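Local coordinates for protein superoxide reductase (Giardia intestinalis, PDB 4D7P) that probably reduces superoxide to hydrogen peroxide at a mononuclear iron centre, at residues A[23-28]-A[91-96]; A[54-57]-A[62-65]. All blocks are in the same frame, centred on the assembly; numbering follows the deposited sequence.

Contact 1: residues A[23-28]-A[91-96]; sequences MKLSGN and KGLLAV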
loop_
_atom_site.group_PDB
_atom_site.type_symbol
_atom_site.label_atom_id
_atom_site.label_comp_id
_atom_site.label_asym_id
_atom_site.label_seq_id
_atom_site.Cartn_x
_atom_site.Cartn_y
_atom_site.Cartn_z
ATOM N N MET A 23 9.204 -13.273 -13.529
ATOM C CA MET A 23 8.904 -14.110 -12.368
ATOM C C MET A 23 9.811 -15.335 -12.312
ATOM O O MET A 23 9.939 -16.059 -13.300
ATOM C CB MET A 23 7.445 -14.570 -12.400
ATOM C CG MET A 23 6.448 -13.628 -11.737
ATOM S SD MET A 23 4.771 -14.285 -11.864
ATOM C CE MET A 23 4.524 -14.034 -13.608
ATOM N N LYS A 24 10.444 -15.566 -11.166
ATOM C CA LYS A 24 11.160 -16.822 -10.929
ATOM C C LYS A 24 10.523 -17.561 -9.749
ATOM O O LYS A 24 10.362 -16.989 -8.673
ATOM C CB LYS A 24 12.652 -16.574 -10.677
ATOM C CG LYS A 24 13.365 -15.870 -11.845
ATOM C CD LYS A 24 14.604 -16.632 -12.293
ATOM C CE LYS A 24 15.106 -16.153 -13.644
ATOM N NZ LYS A 24 15.083 -17.239 -14.663
ATOM N N LEU A 25 10.175 -18.832 -9.957
ATOM C CA LEU A 25 9.446 -19.624 -8.964
ATOM C C LEU A 25 10.306 -20.726 -8.344
ATOM O O LEU A 25 10.860 -21.566 -9.055
ATOM C CB LEU A 25 8.206 -20.238 -9.611
ATOM C CG LEU A 25 7.253 -21.082 -8.770
ATOM C CD1 LEU A 25 6.560 -20.208 -7.734
ATOM C CD2 LEU A 25 6.233 -21.753 -9.694
ATOM N N SER A 26 10.411 -20.710 -7.015
ATOM C CA SER A 26 11.148 -21.715 -6.243
ATOM C C SER A 26 10.229 -22.285 -5.178
ATOM O O SER A 26 10.093 -21.687 -4.120
ATOM C CB SER A 26 12.384 -21.120 -5.559
ATOM O OG SER A 26 12.999 -20.112 -6.343
ATOM N N GLY A 27 9.605 -23.430 -5.435
ATOM C CA GLY A 27 8.567 -23.914 -4.540
ATOM C C GLY A 27 7.391 -22.946 -4.591
ATOM O O GLY A 27 6.772 -22.768 -5.639
ATOM N N ASN A 28 7.094 -22.284 -3.480
ATOM C CA ASN A 28 5.992 -21.328 -3.488
ATOM C C ASN A 28 6.526 -19.902 -3.390
ATOM O O ASN A 28 5.762 -18.940 -3.283
ATOM C CB ASN A 28 4.996 -21.617 -2.356
ATOM C CG ASN A 28 5.586 -21.391 -0.988
ATOM O OD1 ASN A 28 6.794 -21.532 -0.791
ATOM N ND2 ASN A 28 4.736 -21.028 -0.023
ATOM N N LYS A 91 -4.066 -22.008 -10.466
ATOM C CA LYS A 91 -3.689 -22.578 -11.754
ATOM C C LYS A 91 -2.660 -21.713 -12.476
ATOM O O LYS A 91 -2.030 -22.152 -13.440
ATOM C CB LYS A 91 -4.926 -22.781 -12.633
ATOM C CG LYS A 91 -5.787 -21.552 -12.864
ATOM C CD LYS A 91 -7.175 -21.979 -13.341
ATOM C CE LYS A 91 -8.090 -20.791 -13.601
ATOM N NZ LYS A 91 -9.517 -21.195 -13.793
ATOM N N GLY A 92 -2.487 -20.485 -11.999
ATOM C CA GLY A 92 -1.509 -19.579 -12.572
ATOM C C GLY A 92 -1.224 -18.386 -11.673
ATOM O O GLY A 92 -2.015 -18.079 -10.778
ATOM N N LEU A 93 -0.092 -17.725 -11.911
ATOM C CA LEU A 93 0.269 -16.479 -11.229
ATOM C C LEU A 93 0.350 -15.337 -12.235
ATOM O O LEU A 93 0.860 -15.504 -13.351
ATOM C CB LEU A 93 1.614 -16.609 -10.506
ATOM C CG LEU A 93 1.748 -17.752 -9.517
ATOM C CD1 LEU A 93 3.161 -17.785 -8.934
ATOM C CD2 LEU A 93 0.706 -17.558 -8.431
ATOM N N LEU A 94 -0.140 -14.176 -11.827
ATOM C CA LEU A 94 -0.136 -12.992 -12.673
ATOM C C LEU A 94 0.584 -11.867 -11.952
ATOM O O LEU A 94 0.131 -11.419 -10.901
ATOM C CB LEU A 94 -1.571 -12.562 -13.025
ATOM C CG LEU A 94 -1.711 -11.231 -13.772
ATOM C CD1 LEU A 94 -1.156 -11.342 -15.193
ATOM C CD2 LEU A 94 -3.152 -10.732 -13.769
ATOM N N ALA A 95 1.713 -11.427 -12.501
ATOM C CA ALA A 95 2.437 -10.293 -11.931
ATOM C C ALA A 95 2.074 -9.045 -12.716
ATOM O O ALA A 95 1.931 -9.099 -13.938
ATOM C CB ALA A 95 3.962 -10.539 -11.960
ATOM N N VAL A 96 1.908 -7.923 -12.025
ATOM C CA VAL A 96 1.556 -6.676 -12.702
ATOM C C VAL A 96 2.375 -5.497 -12.182
ATOM O O VAL A 96 2.307 -5.156 -10.998
ATOM C CB VAL A 96 0.054 -6.342 -12.549
ATOM C CG1 VAL A 96 -0.232 -4.994 -13.147
ATOM C CG2 VAL A 96 -0.806 -7.405 -13.243
#
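M23 reaches across from strand 21-26 and sets its thioether on A95 and L93 of strand 90-99. The sulfur and its terminal methyl do the touching: M23 SD lies 3.8 Å from A95 CB, and M23 SD is also 4.1 Å from L93 CB, so it sits over the two neighbouring inward-facing positions of the opposing strand. The chain runs straight as far as the sulfur (chi2 179°) and then bends (chi3 -71°), which brings M23 CE to 3.9 Å from A95 CB. Two residues along the strand from M23, L25 CD1 stands 4.3 Å from L93 CD1, a looser apolar touch between the branch ends of two leucines. No hydrogen bond links the segments. Their axes approach to 9.7 Å at 141°, the spacing of two layers packed face to face, as in the immunoglobulin-like beta-sandwich of this family.

Around this first shell, V30 of strand 29-34 touches M23, L25 and L93 alike, while I32 also lies on M23. From the other sheet, L53 of strand 48-57 and M109 of strand 103-110 press on the same methionine. Beyond L25 the chain leaves the interface for the turn at G27 and N28. With M23, L93 and A95 all buried, cohesion between the layers here rests on dispersion and the exclusion of water.

Contact 2: residues A[54-57]-A[62-65]; sequences FGIT and VTLE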
loop_
_atom_site.group_PDB
_atom_site.type_symbol
_atom_site.label_atom_id
_atom_site.label_comp_id
_atom_site.label_asym_id
_atom_site.label_seq_id
_atom_site.Cartn_x
_atom_site.Cartn_y
_atom_site.Cartn_z
ATOM N N PHE A 54 -0.851 -11.669 -8.387
ATOM C CA PHE A 54 -2.176 -12.273 -8.317
ATOM C C PHE A 54 -2.081 -13.781 -8.489
ATOM O O PHE A 54 -1.284 -14.266 -9.294
ATOM C CB PHE A 54 -3.105 -11.713 -9.403
ATOM C CG PHE A 54 -3.359 -10.241 -9.301
ATOM C CD1 PHE A 54 -2.496 -9.331 -9.897
ATOM C CD2 PHE A 54 -4.476 -9.766 -8.642
ATOM C CE1 PHE A 54 -2.731 -7.975 -9.805
ATOM C CE2 PHE A 54 -4.718 -8.401 -8.549
ATOM C CZ PHE A 54 -3.843 -7.511 -9.126
ATOM N N GLY A 55 -2.896 -14.518 -7.740
ATOM C CA GLY A 55 -3.146 -15.920 -8.055
ATOM C C GLY A 55 -4.504 -16.150 -8.710
ATOM O O GLY A 55 -5.524 -15.659 -8.228
ATOM N N ILE A 56 -4.531 -16.897 -9.809
ATOM C CA ILE A 56 -5.798 -17.285 -10.424
ATOM C C ILE A 56 -6.262 -18.613 -9.828
ATOM O O ILE A 56 -5.590 -19.641 -9.976
ATOM C CB ILE A 56 -5.690 -17.429 -11.935
ATOM C CG1 ILE A 56 -4.893 -16.266 -12.521
ATOM C CG2 ILE A 56 -7.070 -17.491 -12.553
ATOM C CD1 ILE A 56 -5.445 -14.931 -12.192
ATOM N N THR A 57 -7.408 -18.588 -9.153
ATOM C CA THR A 57 -7.874 -19.751 -8.405
ATOM C C THR A 57 -8.443 -20.838 -9.309
ATOM O O THR A 57 -9.091 -20.549 -10.317
ATOM C CB THR A 57 -8.951 -19.360 -7.382
ATOM O OG1 THR A 57 -10.156 -19.002 -8.073
ATOM C CG2 THR A 57 -8.479 -18.183 -6.539
ATOM N N VAL A 62 -11.050 -17.102 -9.937
ATOM C CA VAL A 62 -10.924 -15.753 -9.395
ATOM C C VAL A 62 -9.507 -15.240 -9.588
ATOM O O VAL A 62 -8.558 -16.000 -9.491
ATOM C CB VAL A 62 -11.308 -15.730 -7.900
ATOM C CG1 VAL A 62 -11.141 -14.331 -7.291
ATOM C CG2 VAL A 62 -12.747 -16.242 -7.724
ATOM N N THR A 63 -9.370 -13.954 -9.890
ATOM C CA THR A 63 -8.056 -13.320 -9.947
ATOM C C THR A 63 -7.765 -12.645 -8.604
ATOM O O THR A 63 -8.143 -11.498 -8.367
ATOM C CB THR A 63 -7.974 -12.304 -11.095
ATOM O OG1 THR A 63 -8.198 -12.982 -12.338
ATOM C CG2 THR A 63 -6.610 -11.647 -11.135
ATOM N N LEU A 64 -7.120 -13.388 -7.713
ATOM C CA LEU A 64 -6.994 -12.990 -6.318
ATOM C C LEU A 64 -5.654 -12.290 -6.029
ATOM O O LEU A 64 -4.595 -12.880 -6.226
ATOM C CB LEU A 64 -7.142 -14.232 -5.439
ATOM C CG LEU A 64 -7.132 -14.112 -3.920
ATOM C CD1 LEU A 64 -8.356 -13.332 -3.425
ATOM C CD2 LEU A 64 -7.088 -15.503 -3.299
ATOM N N GLU A 65 -5.693 -11.041 -5.573
ATOM C CA GLU A 65 -4.451 -10.335 -5.282
ATOM C C GLU A 65 -3.836 -10.894 -4.019
ATOM O O GLU A 65 -4.462 -10.913 -2.962
ATOM C CB GLU A 65 -4.664 -8.828 -5.134
ATOM C CG GLU A 65 -3.330 -8.081 -5.064
ATOM C CD GLU A 65 -3.487 -6.587 -4.874
ATOM O OE1 GLU A 65 -3.795 -5.882 -5.852
ATOM O OE2 GLU A 65 -3.299 -6.113 -3.743
#
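F54 and E65 face each other in an antiparallel beta hairpin made by strands 48-57 and 63-71, on the face they share with I56 and T63. The F54 ring crosses the E65 side chain obliquely: F54 CE2 comes to 3.4 Å from E65 CB, and E65 CG stands 4.2 Å from the ring centroid in an off-centre CH-pi contact. E65 CG is anti to the backbone N and the chain stays extended, carrying the carboxylate past the ring, its plane turned 70° from that of the phenyl. There OE1 meets R52 in a salt bridge and OE2 accepts a hydrogen bond from W72 of the second subunit, so the acid ties this strand into the assembly. I56 and T63 run side by side, pointing the same way, with I56 CD1 3.6 Å from T63 CG2; T63 CG2 is in turn 3.8 Å from F54 CD2.

Between these two pairs, G55 and L64 form a hydrogen-bonded pair, G55 N to L64 O and L64 N to G55 O both at 2.8 Å. E65 N donates a hydrogen bond to the hydroxyl oxygen of Y98 of the third subunit, which also packs on L64. Toward the connecting loop, T57 N donates to V62 O. T57 OG1, held between its own backbone N and carbonyl carbon (chi1 70°), accepts from V62 N at 2.8 Å, with an angle of 160° at the hydrogen.

In the fold
Contact 1 and contact 2 have centres about 11 Å apart and meet on the four-stranded sheet, where strands 90-99 and 48-57 are neighbours. Contact 1 joins that sheet to the three-stranded one across the sandwich; contact 2 lies within it, pairing strand 48-57 with strand 63-71, which is outermost within this chain. Along the chain, the hairpin of contact 2 is nested inside the loop closed by 23-28 and 91-96. Probable hydrogen bonds from F54 N to L94 O and from K91 N to I56 O carry the connection between them. Contact 1 is thus one point where the two layers pack, while contact 2 builds out a strand that meets neighbouring subunits.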